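PDB 4RI6: Phi class glutathione transferase GSTF1 from Populus tremula x Populus tremuloides, which probably catalyses the conjugation of glutathione to halide-bearing electrophiles, yielding an S-substituted glutathione, a halide ion and a proton. Local coordinates for residues Q153-L157 with R194-I199; L20-E25 with R202-V208; D145-L151 with R189-W195. All coordinates share one frame; numbering follows the deposited sequence.

Contact 1 (Q153-L157 with R194-I199)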
loop_
_atom_site.group_PDB
_atom_site.type_symbol
_atom_site.label_atom_id
_atom_site.label_comp_id
_atom_site.label_asym_id
_atom_site.label_seq_id
_atom_site.Cartn_x
_atom_site.Cartn_y
_atom_site.Cartn_z
ATOM N N GLN A 153 -19.948 10.482 -9.333
ATOM C CA GLN A 153 -20.913 9.928 -8.392
ATOM C C GLN A 153 -20.763 10.564 -7.026
ATOM O O GLN A 153 -21.745 10.870 -6.365
ATOM C CB GLN A 153 -20.730 8.406 -8.288
ATOM C CG GLN A 153 -20.960 7.685 -9.598
ATOM C CD GLN A 153 -20.511 6.216 -9.604
ATOM O OE1 GLN A 153 -19.652 5.761 -8.812
ATOM N NE2 GLN A 153 -21.084 5.462 -10.531
ATOM N N THR A 154 -19.512 10.748 -6.607
ATOM C CA THR A 154 -19.197 11.348 -5.312
ATOM C C THR A 154 -18.280 12.536 -5.513
ATOM O O THR A 154 -17.583 12.637 -6.518
ATOM C CB THR A 154 -18.534 10.347 -4.360
ATOM O OG1 THR A 154 -17.384 9.788 -4.984
ATOM C CG2 THR A 154 -19.506 9.240 -4.011
ATOM N N ARG A 155 -18.273 13.428 -4.535
ATOM C CA ARG A 155 -17.491 14.644 -4.619
ATOM C C ARG A 155 -15.997 14.373 -4.461
ATOM O O ARG A 155 -15.161 14.986 -5.133
ATOM C CB ARG A 155 -17.969 15.633 -3.546
ATOM C CG ARG A 155 -17.302 16.974 -3.575
ATOM C CD ARG A 155 -17.953 17.862 -2.542
ATOM N NE ARG A 155 -17.141 19.033 -2.259
ATOM C CZ ARG A 155 -17.087 19.664 -1.090
ATOM N NH1 ARG A 155 -17.821 19.268 -0.066
ATOM N NH2 ARG A 155 -16.292 20.711 -0.957
ATOM N N PHE A 156 -15.682 13.466 -3.542
ATOM C CA PHE A 156 -14.321 13.032 -3.281
ATOM C C PHE A 156 -14.245 11.539 -3.561
ATOM O O PHE A 156 -15.260 10.918 -3.890
ATOM C CB PHE A 156 -13.934 13.363 -1.840
ATOM C CG PHE A 156 -13.968 14.840 -1.536
ATOM C CD1 PHE A 156 -12.885 15.657 -1.860
ATOM C CD2 PHE A 156 -15.067 15.409 -0.918
ATOM C CE1 PHE A 156 -12.919 17.021 -1.611
ATOM C CE2 PHE A 156 -15.091 16.784 -0.644
ATOM C CZ PHE A 156 -14.008 17.578 -0.993
ATOM N N LEU A 157 -13.058 10.948 -3.468
ATOM C CA LEU A 157 -12.945 9.560 -3.916
ATOM C C LEU A 157 -13.839 8.626 -3.127
ATOM O O LEU A 157 -14.460 7.737 -3.703
ATOM C CB LEU A 157 -11.507 9.069 -3.815
ATOM C CG LEU A 157 -10.564 9.594 -4.884
ATOM C CD1 LEU A 157 -9.155 9.161 -4.588
ATOM C CD2 LEU A 157 -10.952 9.116 -6.280
ATOM N N ARG A 194 -12.154 18.834 -11.297
ATOM C CA ARG A 194 -12.901 19.453 -10.199
ATOM C C ARG A 194 -12.330 19.013 -8.855
ATOM O O ARG A 194 -12.024 19.833 -7.968
ATOM C CB ARG A 194 -14.374 19.072 -10.278
ATOM C CG ARG A 194 -15.217 19.649 -9.168
ATOM C CD ARG A 194 -16.431 18.815 -8.917
ATOM N NE ARG A 194 -16.086 17.561 -8.238
ATOM C CZ ARG A 194 -16.497 16.360 -8.607
ATOM N NH1 ARG A 194 -17.227 16.192 -9.708
ATOM N NH2 ARG A 194 -16.145 15.310 -7.886
ATOM N N TRP A 195 -12.213 17.702 -8.717
ATOM C CA TRP A 195 -11.649 17.089 -7.534
ATOM C C TRP A 195 -10.245 17.623 -7.266
ATOM O O TRP A 195 -9.950 18.035 -6.150
ATOM C CB TRP A 195 -11.634 15.584 -7.737
ATOM C CG TRP A 195 -10.816 14.754 -6.803
ATOM C CD1 TRP A 195 -11.122 14.411 -5.521
ATOM C CD2 TRP A 195 -9.598 14.070 -7.121
ATOM N NE1 TRP A 195 -10.157 13.570 -5.015
ATOM C CE2 TRP A 195 -9.211 13.346 -5.975
ATOM C CE3 TRP A 195 -8.796 14.010 -8.259
ATOM C CZ2 TRP A 195 -8.052 12.549 -5.937
ATOM C CZ3 TRP A 195 -7.636 13.227 -8.220
ATOM C CH2 TRP A 195 -7.286 12.502 -7.064
ATOM N N TRP A 196 -9.394 17.614 -8.294
ATOM C CA TRP A 196 -8.029 18.102 -8.153
ATOM C C TRP A 196 -8.015 19.553 -7.645
ATOM O O TRP A 196 -7.220 19.927 -6.760
ATOM C CB TRP A 196 -7.247 18.012 -9.469
ATOM C CG TRP A 196 -5.872 18.512 -9.207
ATOM C CD1 TRP A 196 -5.333 19.674 -9.635
ATOM C CD2 TRP A 196 -4.897 17.906 -8.353
ATOM N NE1 TRP A 196 -4.080 19.833 -9.123
ATOM C CE2 TRP A 196 -3.786 18.764 -8.322
ATOM C CE3 TRP A 196 -4.857 16.727 -7.610
ATOM C CZ2 TRP A 196 -2.649 18.479 -7.585
ATOM C CZ3 TRP A 196 -3.729 16.446 -6.888
ATOM C CH2 TRP A 196 -2.639 17.315 -6.883
ATOM N N THR A 197 -8.899 20.367 -8.208
ATOM C CA THR A 197 -8.996 21.758 -7.811
ATOM C C THR A 197 -9.384 21.849 -6.345
ATOM O O THR A 197 -8.786 22.607 -5.595
ATOM C CB THR A 197 -10.010 22.498 -8.689
ATOM O OG1 THR A 197 -9.589 22.442 -10.055
ATOM C CG2 THR A 197 -10.109 23.933 -8.297
ATOM N N GLU A 198 -10.365 21.062 -5.914
ATOM C CA GLU A 198 -10.788 21.145 -4.520
ATOM C C GLU A 198 -9.706 20.700 -3.565
ATOM O O GLU A 198 -9.467 21.343 -2.558
ATOM C CB GLU A 198 -12.047 20.315 -4.256
ATOM C CG GLU A 198 -13.285 20.792 -4.996
ATOM C CD GLU A 198 -14.529 20.611 -4.162
ATOM O OE1 GLU A 198 -15.428 19.829 -4.558
ATOM O OE2 GLU A 198 -14.616 21.274 -3.099
ATOM N N ILE A 199 -9.043 19.592 -3.858
ATOM C CA ILE A 199 -8.125 19.059 -2.861
ATOM C C ILE A 199 -6.796 19.821 -2.852
ATOM O O ILE A 199 -6.202 20.001 -1.781
ATOM C CB ILE A 199 -7.898 17.529 -3.038
ATOM C CG1 ILE A 199 -7.192 17.157 -4.344
ATOM C CG2 ILE A 199 -9.225 16.818 -2.893
ATOM C CD1 ILE A 199 -6.771 15.654 -4.405
HETATM O O HOH W 1 -14.554 17.647 -5.903
#

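Contact 2 (L20-E25 with R202-V208)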
loop_
_atom_site.group_PDB
_atom_site.type_symbol
_atom_site.label_atom_id
_atom_site.label_comp_id
_atom_site.label_asym_id
_atom_site.label_seq_id
_atom_site.Cartn_x
_atom_site.Cartn_y
_atom_site.Cartn_z
ATOM N N LEU A 20 3.376 15.470 6.121
ATOM C CA LEU A 20 3.221 16.852 6.550
ATOM C C LEU A 20 1.792 17.319 6.404
ATOM O O LEU A 20 1.254 17.982 7.289
ATOM C CB LEU A 20 4.149 17.781 5.760
ATOM C CG LEU A 20 5.645 17.592 5.984
ATOM C CD1 LEU A 20 6.435 18.560 5.132
ATOM C CD2 LEU A 20 5.999 17.814 7.443
ATOM N N ALA A 21 1.170 16.987 5.280
ATOM C CA ALA A 21 -0.196 17.400 5.050
ATOM C C ALA A 21 -1.109 16.785 6.106
ATOM O O ALA A 21 -2.040 17.442 6.587
ATOM C CB ALA A 21 -0.643 17.007 3.654
ATOM N N THR A 22 -0.841 15.531 6.467
ATOM C CA THR A 22 -1.623 14.855 7.490
ATOM C C THR A 22 -1.461 15.502 8.858
ATOM O O THR A 22 -2.449 15.752 9.544
ATOM C CB THR A 22 -1.240 13.365 7.553
ATOM O OG1 THR A 22 -1.492 12.783 6.269
ATOM C CG2 THR A 22 -2.037 12.626 8.633
ATOM N N LEU A 23 -0.223 15.791 9.244
ATOM C CA LEU A 23 0.031 16.453 10.512
ATOM C C LEU A 23 -0.736 17.764 10.587
ATOM O O LEU A 23 -1.320 18.094 11.610
ATOM C CB LEU A 23 1.530 16.692 10.695
ATOM C CG LEU A 23 2.335 15.419 10.949
ATOM C CD1 LEU A 23 3.803 15.664 10.726
ATOM C CD2 LEU A 23 2.089 14.947 12.364
ATOM N N ILE A 24 -0.740 18.509 9.489
ATOM C CA ILE A 24 -1.368 19.827 9.482
ATOM C C ILE A 24 -2.898 19.701 9.551
ATOM O O ILE A 24 -3.543 20.410 10.321
ATOM C CB ILE A 24 -0.943 20.624 8.247
ATOM C CG1 ILE A 24 0.547 20.970 8.342
ATOM C CG2 ILE A 24 -1.761 21.900 8.137
ATOM C CD1 ILE A 24 1.175 21.428 7.032
ATOM N N GLU A 25 -3.469 18.774 8.781
ATOM C CA GLU A 25 -4.886 18.465 8.894
ATOM C C GLU A 25 -5.255 18.066 10.307
ATOM O O GLU A 25 -6.327 18.425 10.799
ATOM C CB GLU A 25 -5.268 17.337 7.932
ATOM C CG GLU A 25 -5.305 17.751 6.460
ATOM C CD GLU A 25 -6.576 18.502 6.047
ATOM O OE1 GLU A 25 -7.624 18.360 6.713
ATOM O OE2 GLU A 25 -6.522 19.222 5.028
ATOM N N ARG A 202 -6.750 23.100 -0.603
ATOM C CA ARG A 202 -6.850 23.063 0.849
ATOM C C ARG A 202 -5.677 23.810 1.479
ATOM O O ARG A 202 -4.559 23.762 0.969
ATOM C CB ARG A 202 -6.883 21.629 1.342
ATOM C CG ARG A 202 -8.101 20.902 0.860
ATOM C CD ARG A 202 -8.143 19.506 1.434
ATOM N NE ARG A 202 -8.403 19.467 2.873
ATOM C CZ ARG A 202 -9.612 19.510 3.418
ATOM N NH1 ARG A 202 -10.678 19.675 2.646
ATOM N NH2 ARG A 202 -9.756 19.407 4.730
ATOM N N GLU A 203 -5.928 24.488 2.595
ATOM C CA GLU A 203 -4.888 25.258 3.253
ATOM C C GLU A 203 -3.746 24.352 3.698
ATOM O O GLU A 203 -2.598 24.761 3.644
ATOM C CB GLU A 203 -5.456 26.032 4.449
ATOM C CG GLU A 203 -6.400 27.186 4.080
ATOM C CD GLU A 203 -5.725 28.260 3.242
ATOM O OE1 GLU A 203 -4.478 28.399 3.319
ATOM O OE2 GLU A 203 -6.445 28.954 2.491
ATOM N N SER A 204 -4.053 23.115 4.094
ATOM C CA SER A 204 -3.002 22.204 4.549
ATOM C C SER A 204 -2.014 21.980 3.423
ATOM O O SER A 204 -0.794 22.047 3.618
ATOM C CB SER A 204 -3.572 20.863 5.019
ATOM O OG SER A 204 -4.274 20.210 3.964
ATOM N N TRP A 205 -2.535 21.735 2.226
ATOM C CA TRP A 205 -1.671 21.470 1.097
ATOM C C TRP A 205 -0.923 22.734 0.663
ATOM O O TRP A 205 0.260 22.669 0.315
ATOM C CB TRP A 205 -2.460 20.865 -0.067
ATOM C CG TRP A 205 -1.540 20.394 -1.173
ATOM C CD1 TRP A 205 -1.496 20.868 -2.442
ATOM C CD2 TRP A 205 -0.506 19.403 -1.074
ATOM N NE1 TRP A 205 -0.525 20.215 -3.160
ATOM C CE2 TRP A 205 0.112 19.322 -2.334
ATOM C CE3 TRP A 205 -0.049 18.574 -0.040
ATOM C CZ2 TRP A 205 1.171 18.453 -2.592
ATOM C CZ3 TRP A 205 0.986 17.699 -0.312
ATOM C CH2 TRP A 205 1.586 17.653 -1.568
ATOM N N LYS A 206 -1.586 23.882 0.703
ATOM C CA LYS A 206 -0.902 25.135 0.410
ATOM C C LYS A 206 0.261 25.371 1.374
ATOM O O LYS A 206 1.314 25.874 0.969
ATOM C CB LYS A 206 -1.873 26.310 0.480
ATOM C CG LYS A 206 -2.929 26.289 -0.582
ATOM C CD LYS A 206 -3.864 27.439 -0.334
ATOM C CE LYS A 206 -4.830 27.637 -1.428
ATOM N NZ LYS A 206 -5.660 28.817 -1.052
ATOM N N LYS A 207 0.079 24.996 2.636
ATOM C CA LYS A 207 1.137 25.197 3.620
ATOM C C LYS A 207 2.321 24.282 3.325
ATOM O O LYS A 207 3.462 24.700 3.452
ATOM C CB LYS A 207 0.610 24.980 5.037
ATOM C CG LYS A 207 -0.346 26.070 5.466
ATOM C CD LYS A 207 -0.823 25.951 6.895
ATOM C CE LYS A 207 -1.820 27.051 7.221
ATOM N NZ LYS A 207 -1.911 27.305 8.682
ATOM N N VAL A 208 2.052 23.055 2.899
ATOM C CA VAL A 208 3.127 22.163 2.543
ATOM C C VAL A 208 3.923 22.721 1.365
ATOM O O VAL A 208 5.151 22.728 1.391
ATOM C CB VAL A 208 2.598 20.754 2.198
ATOM C CG1 VAL A 208 3.720 19.876 1.638
ATOM C CG2 VAL A 208 1.959 20.096 3.435
HETATM O O HOH W 2 -6.712 22.073 4.957
#

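Contact 3 (D145-L151 with R189-W195)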
loop_
_atom_site.group_PDB
_atom_site.type_symbol
_atom_site.label_atom_id
_atom_site.label_comp_id
_atom_site.label_asym_id
_atom_site.label_seq_id
_atom_site.Cartn_x
_atom_site.Cartn_y
_atom_site.Cartn_z
ATOM N N ASP A 145 -9.375 7.477 -15.820
ATOM C CA ASP A 145 -10.683 7.256 -16.461
ATOM C C ASP A 145 -11.660 6.619 -15.464
ATOM O O ASP A 145 -12.865 6.892 -15.495
ATOM C CB ASP A 145 -10.565 6.372 -17.707
ATOM C CG ASP A 145 -9.926 7.068 -18.902
ATOM O OD1 ASP A 145 -9.978 8.319 -18.993
ATOM O OD2 ASP A 145 -9.401 6.321 -19.784
ATOM N N ILE A 146 -11.144 5.754 -14.595
ATOM C CA ILE A 146 -11.957 5.149 -13.558
ATOM C C ILE A 146 -12.316 6.177 -12.492
ATOM O O ILE A 146 -13.469 6.251 -12.048
ATOM C CB ILE A 146 -11.246 3.946 -12.936
ATOM C CG1 ILE A 146 -11.060 2.885 -14.011
ATOM C CG2 ILE A 146 -12.039 3.414 -11.749
ATOM C CD1 ILE A 146 -10.144 1.795 -13.648
ATOM N N TYR A 147 -11.354 7.017 -12.121
ATOM C CA TYR A 147 -11.630 8.092 -11.180
ATOM C C TYR A 147 -12.653 9.057 -11.749
ATOM O O TYR A 147 -13.477 9.569 -11.021
ATOM C CB TYR A 147 -10.366 8.870 -10.822
ATOM C CG TYR A 147 -9.362 8.189 -9.918
ATOM C CD1 TYR A 147 -9.406 6.823 -9.659
ATOM C CD2 TYR A 147 -8.369 8.941 -9.301
ATOM C CE1 TYR A 147 -8.459 6.237 -8.826
ATOM C CE2 TYR A 147 -7.446 8.366 -8.480
ATOM C CZ TYR A 147 -7.497 7.017 -8.243
ATOM O OH TYR A 147 -6.554 6.472 -7.411
ATOM N N GLU A 148 -12.574 9.326 -13.048
ATOM C CA GLU A 148 -13.514 10.250 -13.681
ATOM C C GLU A 148 -14.952 9.772 -13.475
ATOM O O GLU A 148 -15.841 10.557 -13.198
ATOM C CB GLU A 148 -13.200 10.398 -15.166
ATOM C CG GLU A 148 -14.162 11.333 -15.923
ATOM C CD GLU A 148 -14.063 12.783 -15.474
ATOM O OE1 GLU A 148 -13.096 13.110 -14.752
ATOM O OE2 GLU A 148 -14.952 13.589 -15.853
ATOM N N GLN A 149 -15.161 8.462 -13.595
ATOM C CA GLN A 149 -16.483 7.890 -13.400
ATOM C C GLN A 149 -16.902 7.977 -11.919
ATOM O O GLN A 149 -17.999 8.432 -11.595
ATOM C CB GLN A 149 -16.507 6.437 -13.932
ATOM C CG GLN A 149 -16.311 6.359 -15.475
ATOM C CD GLN A 149 -15.934 4.970 -16.041
ATOM O OE1 GLN A 149 -15.021 4.296 -15.557
ATOM N NE2 GLN A 149 -16.623 4.570 -17.113
ATOM N N LYS A 150 -16.005 7.584 -11.026
ATOM C CA LYS A 150 -16.248 7.631 -9.591
ATOM C C LYS A 150 -16.585 9.037 -9.114
ATOM O O LYS A 150 -17.516 9.245 -8.317
ATOM C CB LYS A 150 -15.011 7.110 -8.849
ATOM C CG LYS A 150 -15.136 7.059 -7.320
ATOM C CD LYS A 150 -16.129 5.969 -6.895
ATOM C CE LYS A 150 -16.318 5.848 -5.366
ATOM N NZ LYS A 150 -17.034 6.995 -4.783
ATOM N N LEU A 151 -15.819 10.005 -9.603
ATOM C CA LEU A 151 -15.958 11.389 -9.150
ATOM C C LEU A 151 -17.160 12.101 -9.814
ATOM O O LEU A 151 -17.488 13.229 -9.477
ATOM C CB LEU A 151 -14.647 12.144 -9.380
ATOM C CG LEU A 151 -13.523 11.634 -8.466
ATOM C CD1 LEU A 151 -12.192 12.092 -8.963
ATOM C CD2 LEU A 151 -13.735 12.063 -7.030
ATOM N N ARG A 189 -9.923 15.889 -17.807
ATOM C CA ARG A 189 -11.003 15.048 -17.294
ATOM C C ARG A 189 -11.821 15.903 -16.326
ATOM O O ARG A 189 -11.328 16.309 -15.287
ATOM C CB ARG A 189 -10.415 13.812 -16.602
ATOM C CG ARG A 189 -9.842 12.802 -17.575
ATOM C CD ARG A 189 -9.063 11.668 -16.878
ATOM N NE ARG A 189 -8.713 10.668 -17.874
ATOM C CZ ARG A 189 -7.701 10.766 -18.726
ATOM N NH1 ARG A 189 -6.827 11.760 -18.641
ATOM N NH2 ARG A 189 -7.573 9.872 -19.679
ATOM N N LYS A 190 -13.064 16.206 -16.671
ATOM C CA LYS A 190 -13.773 17.258 -15.955
ATOM C C LYS A 190 -14.012 16.951 -14.476
ATOM O O LYS A 190 -13.790 17.815 -13.639
ATOM C CB LYS A 190 -15.104 17.602 -16.659
ATOM C CG LYS A 190 -16.263 16.637 -16.478
ATOM C CD LYS A 190 -17.562 17.255 -16.992
ATOM C CE LYS A 190 -18.744 16.324 -16.772
ATOM N NZ LYS A 190 -18.697 15.172 -17.706
ATOM N N ASN A 191 -14.438 15.746 -14.128
ATOM C CA ASN A 191 -14.656 15.450 -12.710
ATOM C C ASN A 191 -13.335 15.355 -11.940
ATOM O O ASN A 191 -13.247 15.813 -10.813
ATOM C CB ASN A 191 -15.455 14.160 -12.530
ATOM C CG ASN A 191 -16.821 14.218 -13.162
ATOM O OD1 ASN A 191 -17.437 15.284 -13.271
ATOM N ND2 ASN A 191 -17.303 13.065 -13.588
ATOM N N VAL A 192 -12.324 14.740 -12.548
ATOM C CA VAL A 192 -10.992 14.665 -11.945
ATOM C C VAL A 192 -10.443 16.066 -11.745
ATOM O O VAL A 192 -9.849 16.366 -10.722
ATOM C CB VAL A 192 -10.038 13.810 -12.819
ATOM C CG1 VAL A 192 -8.584 13.930 -12.366
ATOM C CG2 VAL A 192 -10.479 12.374 -12.743
ATOM N N ASN A 193 -10.664 16.935 -12.719
ATOM C CA ASN A 193 -10.172 18.292 -12.602
ATOM C C ASN A 193 -10.858 19.050 -11.466
ATOM O O ASN A 193 -10.222 19.789 -10.736
ATOM C CB ASN A 193 -10.343 19.038 -13.930
ATOM C CG ASN A 193 -9.824 20.444 -13.855
ATOM O OD1 ASN A 193 -8.619 20.681 -13.821
ATOM N ND2 ASN A 193 -10.740 21.390 -13.826
ATOM N N ARG A 194 -12.154 18.834 -11.297
ATOM C CA ARG A 194 -12.901 19.453 -10.199
ATOM C C ARG A 194 -12.330 19.013 -8.855
ATOM O O ARG A 194 -12.024 19.833 -7.968
ATOM C CB ARG A 194 -14.374 19.072 -10.278
ATOM C CG ARG A 194 -15.217 19.649 -9.168
ATOM C CD ARG A 194 -16.431 18.815 -8.917
ATOM N NE ARG A 194 -16.086 17.561 -8.238
ATOM C CZ ARG A 194 -16.497 16.360 -8.607
ATOM N NH1 ARG A 194 -17.227 16.192 -9.708
ATOM N NH2 ARG A 194 -16.145 15.310 -7.886
ATOM N N TRP A 195 -12.213 17.702 -8.717
ATOM C CA TRP A 195 -11.649 17.089 -7.534
ATOM C C TRP A 195 -10.245 17.623 -7.266
ATOM O O TRP A 195 -9.950 18.035 -6.150
ATOM C CB TRP A 195 -11.634 15.584 -7.737
ATOM C CG TRP A 195 -10.816 14.754 -6.803
ATOM C CD1 TRP A 195 -11.122 14.411 -5.521
ATOM C CD2 TRP A 195 -9.598 14.070 -7.121
ATOM N NE1 TRP A 195 -10.157 13.570 -5.015
ATOM C CE2 TRP A 195 -9.211 13.346 -5.975
ATOM C CE3 TRP A 195 -8.796 14.010 -8.259
ATOM C CZ2 TRP A 195 -8.052 12.549 -5.937
ATOM C CZ3 TRP A 195 -7.636 13.227 -8.220
ATOM C CH2 TRP A 195 -7.286 12.502 -7.064
HETATM O O HOH W 3 -17.066 13.072 -17.213
HETATM O O HOH W 4 -14.220 14.514 -18.798
#

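Contact 1 (Q153-L157 with R194-I199)
The carbonyl oxygen of Arg155 is gripped by two donors: Arg194 NH2 lies 2.9 Å from Arg155 O, and water 1 donates to the same oxygen. The site belongs to the all-helical C-terminal domain of the glutathione transferase fold, where the loop after helix 130-150 folds back onto helix 190-200. Arg194 approaches from above the carbonyl plane, 37° out of it, while the carbonyl oxygen stays close to the guanidinium plane; the same NH2 reaches Thr154 O in a weak bond. Water 1 also accepts from Arg194 NE and donates to Glu198 OE1, bridging two side chains and the loop backbone. Arg155 grips Glu198 side-on in a salt bridge. Arg155 NE lies 3.0 Å from Glu198 OE1 and Arg155 NH2 2.8 Å from Glu198 OE2; the two planes are only 23° apart and both oxygens are met on their syn sides. A chi1 of -176° swings CG away from the backbone N, and the chain, extended as far as NE, brings the Arg155 guanidinium over to the helix; CE2 of the Phe156 ring lies over one face, toward its rim. On the apolar side of the contact Leu157 CD1 touches Trp195 CZ2, while Trp195 NE1 and Leu157 N both turn to Asp166 of helix 164-179. The Phe156 ring is met at its edge by a branch methyl, Phe156 CE1 lying 3.9 Å from Ile199 CG2.

Contact 2 (L20-E25 with R202-V208)
Glu25 OE2 takes bonds from Ser204 OG, 2.7 Å from it, and from Arg202 NE, 2.9 Å from it, joining helix 14-25 of the thioredoxin-like domain to the start of helix 203-214, the last helix of the chain. The Glu25 side chain bends at chi2 (-79°), turning its carboxylate toward Arg202 and Ser204. Arg202, at the N-cap position, bends at chi3 and holds the acid in a side-on salt bridge: NE serves OE2, tilted well out of the carboxylate plane, while Arg202 NH2 lies 3.1 Å from Glu25 OE1, both on the syn side. The anti side of OE2 is left to the serine, whose hydroxyl is set between its own backbone N and carbonyl carbon (chi1 60°). Water 2 donates to Glu25 OE2 and accepts from Ser204 N.

Segments 20-25 and 203-208, their directions 132° apart, pack through small and branched groups. Ile24 CG2 rests 3.8 Å from Ser204 CB, and Ile24 CD1 meets Val208 CG2, the methyl that also touches Leu20 CB and Ala21. Ala21 CB lies at the edge of the Trp205 ring, whose NE1 is bonded to Asp174. Since Asn85 also donates to Glu25 OE1, the buried carboxylate is well supplied with donors and would be expected to stay ionised.

Contact 3 (D145-L151 with R189-W195)
Leu151 CD1 sits over one face of the Trp195 indole in a CH-pi contact, 4.0 Å from the centroid of the five-membered ring, while CD2 lies against Trp195 CD1. Leu151 and Glu148 bury the most surface where helices 130-150 and 190-200 cross, their short segments approaching to 8.0 Å at 78°. The carbonyl of Leu151 is held end-on by both terminal nitrogens of Arg194: Arg194 NH2, 2.9 Å from Leu151 O, comes in the carbonyl plane on a lone pair, and NH1 is tilted from that plane. Glu148 points CG directly away from its backbone N (chi1 179°), then turns sharply at chi2 to reach the first turn of the other helix. There Glu148 OE2 accepts from Asn191 N at 2.8 Å, through its syn lone pair; Glu148 OE1 accepts from Val192 N, also 2.8 Å away, on its syn side but tilted from the carboxylate plane. The positive end of the helix dipole probably steadies the charge. Asn191 stacks its amide nearly parallel to that carboxylate and returns an almost straight bond, Asn191 ND2 lying 2.9 Å from Glu148 O. Arg189, at the N-cap position, forms a salt bridge with Asp145, NE and NH2 both reaching OD1 from above the same face of its plane. Thus a carboxylate of one helix takes up N-terminal N-H groups of another within the all-helical C-terminal domain of the glutathione transferase fold.

How the contacts relate
Contacts 1 and 3 adjoin, their centres 7 Å apart, and share Arg194 and Trp195 of helix 190-200. Arg194 NH2 gathers carbonyls from both, and Lys150 NZ links them further by bonding to Leu157 O and Thr154 OG1. Contact 2 lies about 17 Å from contact 1 and 22 Å from contact 3, centre to centre; helix 203-214 directly follows helix 190-200, and Ile199 touches Trp205. Of the three, only contact 2 joins the two domains, with the side chain of Leu20 about 8 Å from that of glutathione-binding Ser13 and that of Trp205 about 11 Å from bound glutathione. Contact 3 nears the dimer partner, where Tyr147 packs on Phe53 of the second subunit.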